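Local coordinates for protein alginate lyase (Paenibacillus sp. FPU-7, PDB 6KFN) that probably cleaves the polysaccharide alginate by beta-elimination, acting as a lyase built on a right-handed parallel beta-helix, at residues D212-V217 / N259-D264; P268-A273 / N284-A289; S12-A17 / D25-A30; Y73-T78 / W82-L87. All blocks are in the same frame, centred on the assembly; numbering follows the deposited sequence. Where two conformers were deposited one is given.

How the interactions relate
The four contacts are spread along a right-handed beta-helix. Interactions 3 and 4 lie toward its N-terminal end, with centres about 12 Å apart. They touch where Leu29 CD1 meets Leu87 CD2 at 4.0 Å. Interactions 1 and 2 lie on the other side of the chain's centre, with centres about 7 Å apart. Leu263 N probably donates a hydrogen bond to Tyr287 O, at 2.8 Å, and Tyr262 stacks on Tyr287. Centres of interactions 2 and 3 are about 46 Å apart, so the two lie toward opposite ends of the solenoid. Interaction 1 includes Asp212, a sodium ligand. The side chain of Pro268 in interaction 2 lies about 12 Å from a bound sodium ion.

Interaction 1: D212-V217 / N259-D264. With NA (sodium ion), chain C.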
# COMPACT_ATOMS: atom_id res chain seq x y z
N ASP A 212 6.35 5.91 13.19
CA ASP A 212 7.75 5.87 13.63
C ASP A 212 8.34 4.48 13.43
O ASP A 212 9.33 4.11 14.08
CB ASP A 212 7.90 6.38 15.06
CG ASP A 212 7.16 5.57 16.10
OD1 ASP A 212 6.58 4.52 15.79
OD2 ASP A 212 7.13 6.06 17.26
N SER A 213 7.80 3.73 12.48
CA SER A 213 8.30 2.41 12.12
C SER A 213 8.01 2.19 10.63
O SER A 213 7.19 2.88 10.04
CB SER A 213 7.67 1.31 12.96
OG SER A 213 6.25 1.26 12.76
N PHE A 214 8.68 1.20 10.03
CA PHE A 214 8.36 0.84 8.65
C PHE A 214 6.93 0.34 8.51
O PHE A 214 6.23 0.67 7.56
CB PHE A 214 9.30 -0.23 8.09
CG PHE A 214 10.78 0.06 8.16
CD1 PHE A 214 11.35 1.18 7.55
CD2 PHE A 214 11.62 -0.82 8.82
CE1 PHE A 214 12.72 1.40 7.63
CE2 PHE A 214 12.98 -0.60 8.88
CZ PHE A 214 13.54 0.51 8.28
N ILE A 215 6.55 -0.55 9.44
CA ILE A 215 5.24 -1.18 9.42
C ILE A 215 4.67 -1.08 10.84
O ILE A 215 5.40 -1.29 11.82
CB ILE A 215 5.29 -2.68 9.00
CG1 ILE A 215 6.02 -2.81 7.65
CG2 ILE A 215 3.88 -3.25 8.94
CD1 ILE A 215 6.14 -4.24 7.15
N ASP A 216 3.38 -0.79 10.94
CA ASP A 216 2.62 -0.96 12.17
C ASP A 216 1.52 -1.97 11.87
O ASP A 216 0.77 -1.79 10.92
CB ASP A 216 2.03 0.34 12.69
CG ASP A 216 1.51 0.26 14.12
OD1 ASP A 216 1.80 -0.75 14.80
OD2 ASP A 216 0.85 1.24 14.52
N VAL A 217 1.47 -3.03 12.68
CA VAL A 217 0.52 -4.12 12.50
C VAL A 217 -0.52 -4.03 13.60
O VAL A 217 -0.22 -4.28 14.77
CB VAL A 217 1.18 -5.50 12.54
CG1 VAL A 217 0.13 -6.57 12.29
CG2 VAL A 217 2.32 -5.59 11.54
N ASN A 259 13.27 -11.39 7.62
CA ASN A 259 13.47 -9.99 7.29
C ASN A 259 14.89 -9.57 7.68
O ASN A 259 15.45 -10.13 8.62
CB ASN A 259 12.46 -9.11 8.05
CG ASN A 259 11.03 -9.48 7.71
OD1 ASN A 259 10.54 -9.17 6.63
ND2 ASN A 259 10.36 -10.16 8.63
N THR A 260 15.43 -8.58 7.00
CA THR A 260 16.71 -8.00 7.31
C THR A 260 16.53 -6.51 7.49
O THR A 260 15.97 -5.85 6.60
CB THR A 260 17.73 -8.29 6.21
OG1 THR A 260 17.88 -9.69 6.08
CG2 THR A 260 19.08 -7.67 6.57
N VAL A 261 16.97 -5.99 8.62
CA VAL A 261 16.82 -4.58 8.91
C VAL A 261 18.14 -3.97 9.33
O VAL A 261 18.89 -4.52 10.14
CB VAL A 261 15.69 -4.33 9.93
CG1 VAL A 261 14.33 -4.73 9.33
CG2 VAL A 261 15.91 -5.05 11.26
N TYR A 262 18.38 -2.77 8.79
CA TYR A 262 19.59 -1.99 9.01
C TYR A 262 19.16 -0.77 9.82
O TYR A 262 18.59 0.19 9.27
CB TYR A 262 20.22 -1.60 7.66
CG TYR A 262 20.65 -2.77 6.84
CD1 TYR A 262 21.91 -3.34 7.01
CD2 TYR A 262 19.80 -3.36 5.91
CE1 TYR A 262 22.30 -4.46 6.30
CE2 TYR A 262 20.16 -4.47 5.20
CZ TYR A 262 21.43 -5.03 5.38
OH TYR A 262 21.83 -6.14 4.70
N LEU A 263 19.40 -0.84 11.13
CA LEU A 263 18.84 0.08 12.10
C LEU A 263 19.85 1.04 12.74
O LEU A 263 19.48 1.78 13.64
CB LEU A 263 18.08 -0.69 13.18
CG LEU A 263 16.91 -1.52 12.64
CD1 LEU A 263 16.25 -2.31 13.77
CD2 LEU A 263 15.90 -0.71 11.87
N ASP A 264 21.11 1.03 12.24
CA ASP A 264 22.14 2.02 12.53
C ASP A 264 22.77 1.91 13.92
O ASP A 264 24.01 1.96 14.03
CB ASP A 264 21.66 3.46 12.33
CG ASP A 264 21.05 3.64 10.96
OD1 ASP A 264 21.78 3.44 9.96
OD2 ASP A 264 19.86 3.95 10.87
NA NA C . 4.25 3.88 15.81
O HOH W 1 4.59 3.45 13.50
O HOH W 2 1.92 3.48 15.64
O HOH W 3 3.95 4.33 18.11
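Phe214 meets Leu263 and Val261 inside a right-handed parallel beta-helix. The chain turns a corner at Phe214; its CB is directed toward segment 259-264, and ring atom CE2 makes the contact. The apolar contact is carried by this one ring atom. Phe214 CE2 lies 4.2 Å from Leu263 CD2. The same CE2 lies 4.4 Å from Val261 CG1. Both methyls approach the ring obliquely. The Phe214 ring carbon CG stands anti to the carbonyl carbon, beside the backbone N (chi1 -54°), which sends the ring across to these methyls. All three residues are buried, and Ala240 also packs on Phe214 and Val261. No hydrogen bond joins the two segments.

The other side of 212-217 is polar and watery. Asp212 OD1 binds a sodium ion at 2.4 Å, and three waters also coordinate it. Tyr210 O and Gln242 OE1 complete the site. Two of these waters tie the ion back to the segment. One donates to Ser213 OG and accepts from Asp212 N. Another donates to Asp216 OD2 at 2.7 Å. Asp216 is thus a second-shell residue, and it is itself held by Lys218 and His244. This hydrated site contrasts with the dry packing round Phe214. Ser213 joins the metal waters to the backbone: its OG donates to Ile215 O at 2.8 Å, from above the carbonyl plane and 72° out of it.

Interaction 2: P268-A273 / N284-A289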
# COMPACT_ATOMS: atom_id res chain seq x y z
N PRO A 268 16.79 0.69 18.37
CA PRO A 268 15.50 0.29 17.77
C PRO A 268 15.26 -1.21 17.89
O PRO A 268 16.17 -2.01 17.74
CB PRO A 268 15.68 0.72 16.31
CG PRO A 268 16.60 1.91 16.39
CD PRO A 268 17.60 1.53 17.45
N TYR A 269 14.01 -1.60 18.10
CA TYR A 269 13.66 -3.02 18.07
C TYR A 269 13.36 -3.46 16.64
O TYR A 269 12.90 -2.67 15.80
CB TYR A 269 12.46 -3.32 18.99
CG TYR A 269 12.90 -3.43 20.43
CD1 TYR A 269 13.10 -2.29 21.23
CD2 TYR A 269 13.18 -4.64 20.98
CE1 TYR A 269 13.56 -2.42 22.52
CE2 TYR A 269 13.65 -4.78 22.26
CZ TYR A 269 13.85 -3.65 23.00
OH TYR A 269 14.34 -3.72 24.30
N VAL A 270 13.59 -4.75 16.38
CA VAL A 270 13.11 -5.36 15.15
C VAL A 270 11.60 -5.50 15.17
O VAL A 270 10.91 -5.07 14.24
CB VAL A 270 13.84 -6.69 14.90
CG1 VAL A 270 13.32 -7.34 13.62
CG2 VAL A 270 15.34 -6.48 14.81
N VAL A 271 11.08 -6.14 16.24
CA VAL A 271 9.64 -6.22 16.46
C VAL A 271 9.35 -5.72 17.86
O VAL A 271 9.82 -6.32 18.84
CB VAL A 271 9.05 -7.63 16.28
CG1 VAL A 271 7.53 -7.60 16.54
CG2 VAL A 271 9.36 -8.18 14.90
N ASN A 272 8.57 -4.65 17.96
CA ASN A 272 8.09 -4.11 19.23
C ASN A 272 6.58 -4.36 19.28
O ASN A 272 5.80 -3.62 18.66
CB ASN A 272 8.43 -2.63 19.34
CG ASN A 272 8.07 -2.07 20.67
OD1 ASN A 272 7.68 -2.80 21.60
ND2 ASN A 272 8.23 -0.76 20.80
N ALA A 273 6.20 -5.44 19.97
CA ALA A 273 4.80 -5.82 20.10
C ALA A 273 4.30 -5.23 21.41
O ALA A 273 4.67 -5.69 22.49
CB ALA A 273 4.66 -7.34 20.07
N ASN A 284 15.05 -13.49 11.40
CA ASN A 284 15.26 -12.08 11.11
C ASN A 284 16.70 -11.72 11.45
O ASN A 284 17.30 -12.27 12.36
CB ASN A 284 14.30 -11.21 11.89
CG ASN A 284 12.85 -11.55 11.57
OD1 ASN A 284 12.41 -11.41 10.43
ND2 ASN A 284 12.10 -11.99 12.56
N GLN A 285 17.27 -10.83 10.66
CA GLN A 285 18.65 -10.37 10.80
C GLN A 285 18.64 -8.88 11.06
O GLN A 285 18.00 -8.12 10.34
CB GLN A 285 19.43 -10.68 9.53
CG GLN A 285 19.62 -12.15 9.26
CD GLN A 285 20.35 -12.45 7.95
OE1 GLN A 285 19.85 -13.18 7.10
NE2 GLN A 285 21.55 -11.89 7.78
N ARG A 286 19.38 -8.48 12.08
CA ARG A 286 19.48 -7.08 12.50
C ARG A 286 20.92 -6.60 12.33
O ARG A 286 21.85 -7.32 12.76
CB ARG A 286 19.09 -6.93 13.97
CG ARG A 286 18.91 -5.49 14.43
CD ARG A 286 19.05 -5.35 15.93
NE ARG A 286 18.57 -4.07 16.42
CZ ARG A 286 19.22 -2.93 16.31
NH1 ARG A 286 18.71 -1.83 16.78
NH2 ARG A 286 20.39 -2.85 15.72
N TYR A 287 21.11 -5.40 11.81
CA TYR A 287 22.40 -4.74 11.75
C TYR A 287 22.24 -3.36 12.36
O TYR A 287 21.27 -2.67 12.05
CB TYR A 287 22.84 -4.58 10.31
CG TYR A 287 23.06 -5.86 9.60
CD1 TYR A 287 22.04 -6.54 8.94
CD2 TYR A 287 24.32 -6.41 9.54
CE1 TYR A 287 22.28 -7.69 8.26
CE2 TYR A 287 24.56 -7.57 8.85
CZ TYR A 287 23.54 -8.19 8.23
OH TYR A 287 23.74 -9.36 7.51
N PRO A 288 23.19 -2.88 13.17
CA PRO A 288 24.24 -3.65 13.84
C PRO A 288 23.57 -4.59 14.88
O PRO A 288 22.34 -4.74 14.93
CB PRO A 288 25.06 -2.56 14.52
CG PRO A 288 24.03 -1.52 14.90
CD PRO A 288 23.11 -1.49 13.70
N ALA A 289 24.38 -5.21 15.73
CA ALA A 289 23.82 -5.90 16.88
C ALA A 289 22.99 -4.92 17.70
O ALA A 289 23.31 -3.74 17.82
CB ALA A 289 24.97 -6.43 17.74
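Arg286 runs from Val270 to Pro268, and its side chain can be followed atom by atom. CB lies 3.9 Å from Val270 CG2. CG comes closer to the same methyl, at 3.7 Å, and CD is 4.0 Å from Val270 CG2. The CG is placed opposite the backbone N (chi1 -169°), and the chain then stays extended to NE. This carries the guanidinium past the valine to the Pro268 carbonyl. NE makes a weak bond to Pro268 O. NH1 makes the strong one: 2.7 Å to Pro268 O, nearly straight at 169°, on a lone pair in the carbonyl plane. NH2 donates to Pro288 O at 2.8 Å, from above that carbonyl plane. Asn291 O and Gln265 O take further bonds from NE and NH1, which should hold the flat group against turning. A methionine in its place would probably leave the carbonyls of Pro268 and Pro288 without these donors and weaken the tie between the two segments. Arg286 lies near the C-terminal end of strand 278-287, which pairs in parallel with strand 260-262. Strand 269-273 lies between strands 241-243 and 293-294 on another face of the beta-helix.

Interaction 3: S12-A17 / D25-A30; sequences SCLQSA and DDIVLA
Ile27 packs against Leu14 and Ala17 where the helix 11-19 lies on strand 25-29. Ile27 CG2 touches Leu14 CD1 at 3.9 Å. Ile27 CD1 touches Ala17 CB, also at 3.9 Å. CG2 lies near Ala17 as well, so Ala17 meets both branches; the two helix residues are about one turn apart. Leu14 CD2 reaches Leu29 CD1 at 4.1 Å, and Leu14 crosses both partners at about a right angle. Its CG lies opposite the backbone N (chi1 174°), which brings the methyls closer to the strand. An alanine at Ile27 is likely to open a gap beneath Leu14 and Ala17 and weaken the helix-strand packing.

Polar groups flank this apolar patch. A water donates to Ala17 O at 2.7 Å and to Asp25 OD2 at 2.8 Å, so it bridges helix and strand. Asp25 is also held by Arg4 and Lys22 N. Around the first shell, Ile6 backs Ala17 and Ile27, while Ile53 and Leu64 pack on Leu14 and Leu29. Cys13 ties the helix to Cys8 by a disulfide. The helix segment runs nearly antiparallel to the strand, at 166°. Strand 25-29 lies between strands 4-8 and 51-55, and the helix packs over this end, consistent with an N-terminal cap on the beta-helix.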
# COMPACT_ATOMS: atom_id res chain seq x y z
N SER A 12 -10.34 12.36 -21.91
CA SER A 12 -11.72 12.12 -22.29
C SER A 12 -11.90 10.69 -22.79
O SER A 12 -12.89 10.03 -22.44
CB SER A 12 -12.18 13.12 -23.36
OG SER A 12 -11.48 12.91 -24.56
N CYS A 13 -10.94 10.17 -23.57
CA CYS A 13 -10.99 8.79 -24.01
C CYS A 13 -10.98 7.84 -22.82
O CYS A 13 -11.78 6.91 -22.75
CB CYS A 13 -9.83 8.52 -24.95
SG CYS A 13 -9.76 6.90 -25.71
N LEU A 14 -10.10 8.10 -21.85
CA LEU A 14 -10.02 7.22 -20.68
C LEU A 14 -11.30 7.27 -19.86
O LEU A 14 -11.81 6.23 -19.44
CB LEU A 14 -8.80 7.62 -19.84
CG LEU A 14 -8.70 6.85 -18.51
CD1 LEU A 14 -8.67 5.34 -18.68
CD2 LEU A 14 -7.43 7.32 -17.78
N GLN A 15 -11.83 8.48 -19.63
CA GLN A 15 -13.06 8.61 -18.87
C GLN A 15 -14.17 7.79 -19.53
O GLN A 15 -14.95 7.09 -18.87
CB GLN A 15 -13.44 10.10 -18.78
CG GLN A 15 -14.75 10.43 -18.13
CD GLN A 15 -14.71 11.88 -17.64
OE1 GLN A 15 -14.19 12.76 -18.33
NE2 GLN A 15 -15.22 12.12 -16.44
N SER A 16 -14.30 7.90 -20.86
CA SER A 16 -15.34 7.16 -21.57
C SER A 16 -15.10 5.66 -21.48
O SER A 16 -16.05 4.89 -21.30
CB SER A 16 -15.37 7.60 -23.05
OG SER A 16 -15.73 8.97 -23.21
N ALA A 17 -13.84 5.24 -21.63
CA ALA A 17 -13.52 3.82 -21.58
C ALA A 17 -13.85 3.24 -20.21
O ALA A 17 -14.33 2.11 -20.11
CB ALA A 17 -12.05 3.58 -21.91
N ASP A 25 -12.17 -6.03 -21.33
CA ASP A 25 -11.63 -4.83 -21.96
C ASP A 25 -10.14 -4.69 -21.63
O ASP A 25 -9.70 -4.94 -20.51
CB ASP A 25 -12.36 -3.57 -21.52
CG ASP A 25 -13.68 -3.32 -22.20
OD1 ASP A 25 -14.02 -4.05 -23.16
OD2 ASP A 25 -14.34 -2.35 -21.79
N ASP A 26 -9.39 -4.16 -22.61
CA ASP A 26 -7.97 -3.80 -22.48
C ASP A 26 -7.87 -2.33 -22.84
O ASP A 26 -7.92 -1.98 -24.02
CB ASP A 26 -7.15 -4.69 -23.38
CG ASP A 26 -5.66 -4.60 -23.17
OD1 ASP A 26 -5.23 -4.11 -22.13
OD2 ASP A 26 -4.92 -5.08 -24.09
N ILE A 27 -7.78 -1.49 -21.81
CA ILE A 27 -7.69 -0.04 -21.96
C ILE A 27 -6.20 0.30 -21.93
O ILE A 27 -5.54 0.15 -20.90
CB ILE A 27 -8.46 0.67 -20.85
CG1 ILE A 27 -9.92 0.23 -20.83
CG2 ILE A 27 -8.31 2.18 -21.02
CD1 ILE A 27 -10.68 0.71 -19.58
N VAL A 28 -5.69 0.73 -23.09
CA VAL A 28 -4.26 0.84 -23.34
C VAL A 28 -3.91 2.31 -23.49
O VAL A 28 -4.36 2.96 -24.44
CB VAL A 28 -3.83 0.03 -24.57
CG1 VAL A 28 -2.32 0.07 -24.71
CG2 VAL A 28 -4.34 -1.42 -24.49
N LEU A 29 -3.13 2.84 -22.55
CA LEU A 29 -2.87 4.27 -22.46
C LEU A 29 -1.52 4.63 -23.09
O LEU A 29 -0.49 4.00 -22.82
CB LEU A 29 -2.91 4.71 -21.01
CG LEU A 29 -4.22 4.41 -20.28
CD1 LEU A 29 -4.21 5.05 -18.92
CD2 LEU A 29 -5.41 4.86 -21.11
N ALA A 30 -1.54 5.65 -23.94
CA ALA A 30 -0.36 6.02 -24.71
C ALA A 30 0.82 6.43 -23.82
O ALA A 30 0.67 7.16 -22.85
CB ALA A 30 -0.71 7.19 -25.63
O HOH W 4 -13.93 0.43 -22.25

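Interaction 4: Y73-T78 / W82-L87; sequences YSLYVT and WNITGL
Val77 meets the indole of Trp82 obliquely: Val77 CG1 lies 4.1 Å from Trp82 CD1. The two side chains pass alongside one another, running opposite ways. The indole NE1 bonds to Ala43 O, which helps fix how the ring is turned, and Ile51 and Ala41 also pack on it. Two more rings belong to 73-78 and lie outside the contact with 82-87. One face of Tyr73 carries Tyr76 CB, 3.4 Å above the ring plane and offset toward the rim. One face of the Tyr76 ring carries Thr78 CG2 in the same manner. Tyr76 OH bonds to Asp99.

The rest of the contact is aliphatic. Leu75 CD2 and Ile84 CD1 meet end-on at 3.8 Å. Val77 CG2 meets the same CD1 at 3.9 Å. One methyl of Ile84 therefore touches both residues. Ile84 was modelled in two conformers, and these distances hold for one of them. Leu75 CG is placed opposite its backbone N (chi1 -177°), which points its methyls inward. All four residues are buried, and no hydrogen bond crosses between the segments, so the contact is apolar packing.

Phe39 and Met89 extend this packing, on Leu75 and Ile84 respectively. The strand segments 75-77 and 82-85 run nearly antiparallel, at 158°, with axes 10.8 Å apart. They face each other across the interior of the beta-helix. Strand 73-77 lies between strands 39-41 and 94-99, while strand 82-85 lies between strands 51-55 and 105-107.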
# COMPACT_ATOMS: atom_id res chain seq x y z
N TYR A 73 -8.14 11.75 -6.10
CA TYR A 73 -7.38 10.51 -6.18
C TYR A 73 -6.87 10.40 -7.59
O TYR A 73 -7.43 11.00 -8.53
CB TYR A 73 -8.26 9.33 -5.82
CG TYR A 73 -9.62 9.46 -6.42
CD1 TYR A 73 -9.85 9.16 -7.73
CD2 TYR A 73 -10.69 9.87 -5.63
CE1 TYR A 73 -11.12 9.26 -8.28
CE2 TYR A 73 -11.97 9.98 -6.16
CZ TYR A 73 -12.18 9.69 -7.48
OH TYR A 73 -13.42 9.78 -8.04
N SER A 74 -5.83 9.62 -7.77
CA SER A 74 -5.43 9.34 -9.13
C SER A 74 -6.37 8.31 -9.77
O SER A 74 -6.79 8.45 -10.92
CB SER A 74 -4.01 8.84 -9.24
OG SER A 74 -3.08 9.66 -8.51
N LEU A 75 -6.74 7.29 -9.00
CA LEU A 75 -7.63 6.24 -9.46
C LEU A 75 -8.42 5.73 -8.26
O LEU A 75 -7.86 5.44 -7.21
CB LEU A 75 -6.81 5.11 -10.09
CG LEU A 75 -7.59 3.94 -10.69
CD1 LEU A 75 -8.46 4.40 -11.90
CD2 LEU A 75 -6.67 2.83 -11.10
N TYR A 76 -9.74 5.59 -8.46
CA TYR A 76 -10.66 5.10 -7.43
C TYR A 76 -11.29 3.83 -7.98
O TYR A 76 -12.03 3.89 -8.97
CB TYR A 76 -11.73 6.15 -7.13
CG TYR A 76 -12.73 5.80 -6.06
CD1 TYR A 76 -12.42 5.03 -4.97
CD2 TYR A 76 -14.03 6.26 -6.14
CE1 TYR A 76 -13.34 4.77 -3.96
CE2 TYR A 76 -14.96 6.01 -5.14
CZ TYR A 76 -14.62 5.26 -4.06
OH TYR A 76 -15.56 5.04 -3.10
N VAL A 77 -11.02 2.68 -7.35
CA VAL A 77 -11.46 1.38 -7.83
C VAL A 77 -12.55 0.88 -6.88
O VAL A 77 -12.30 0.72 -5.69
CB VAL A 77 -10.30 0.37 -7.89
CG1 VAL A 77 -10.80 -0.94 -8.52
CG2 VAL A 77 -9.11 0.93 -8.66
N THR A 78 -13.74 0.61 -7.43
CA THR A 78 -14.88 0.13 -6.69
C THR A 78 -15.46 -1.15 -7.25
O THR A 78 -16.46 -1.63 -6.72
CB THR A 78 -15.98 1.20 -6.54
OG1 THR A 78 -16.33 1.67 -7.84
CG2 THR A 78 -15.52 2.36 -5.69
N TRP A 82 -9.95 -6.02 -11.70
CA TRP A 82 -9.16 -5.12 -12.51
C TRP A 82 -7.69 -5.50 -12.44
O TRP A 82 -7.18 -5.78 -11.36
CB TRP A 82 -9.29 -3.65 -12.03
CG TRP A 82 -10.64 -3.07 -12.29
CD1 TRP A 82 -11.80 -3.38 -11.61
CD2 TRP A 82 -11.01 -2.17 -13.35
NE1 TRP A 82 -12.85 -2.70 -12.15
CE2 TRP A 82 -12.41 -1.97 -13.24
CE3 TRP A 82 -10.29 -1.49 -14.35
CZ2 TRP A 82 -13.09 -1.13 -14.08
CZ3 TRP A 82 -10.99 -0.65 -15.19
CH2 TRP A 82 -12.37 -0.49 -15.05
N ASN A 83 -7.01 -5.44 -13.58
CA ASN A 83 -5.55 -5.48 -13.69
C ASN A 83 -5.09 -4.08 -14.07
O ASN A 83 -5.47 -3.56 -15.12
CB ASN A 83 -5.10 -6.47 -14.74
CG ASN A 83 -5.40 -7.92 -14.35
OD1 ASN A 83 -5.64 -8.22 -13.17
ND2 ASN A 83 -5.32 -8.82 -15.31
N ILE A 84 -4.34 -3.47 -13.16
CA ILE A 84 -3.84 -2.10 -13.30
C ILE A 84 -2.33 -2.21 -13.41
O ILE A 84 -1.68 -2.61 -12.44
CB ILE A 84 -4.27 -1.26 -12.08
CG1 ILE A 84 -5.79 -1.26 -11.93
CG2 ILE A 84 -3.72 0.14 -12.19
CD1 ILE A 84 -6.29 -0.90 -10.57
N THR A 85 -1.77 -1.92 -14.60
CA THR A 85 -0.43 -2.38 -14.93
C THR A 85 0.39 -1.27 -15.57
O THR A 85 -0.02 -0.66 -16.56
CB THR A 85 -0.51 -3.58 -15.90
OG1 THR A 85 -1.36 -4.56 -15.32
CG2 THR A 85 0.86 -4.13 -16.18
N GLY A 86 1.61 -1.08 -15.05
CA GLY A 86 2.59 -0.28 -15.75
C GLY A 86 2.35 1.19 -15.78
O GLY A 86 2.93 1.87 -16.61
N LEU A 87 1.57 1.73 -14.90
CA LEU A 87 1.19 3.13 -14.88
C LEU A 87 1.89 3.89 -13.76
O LEU A 87 2.22 3.34 -12.72
CB LEU A 87 -0.32 3.24 -14.66
CG LEU A 87 -1.17 2.67 -15.81
CD1 LEU A 87 -2.62 2.53 -15.40
CD2 LEU A 87 -1.10 3.56 -17.00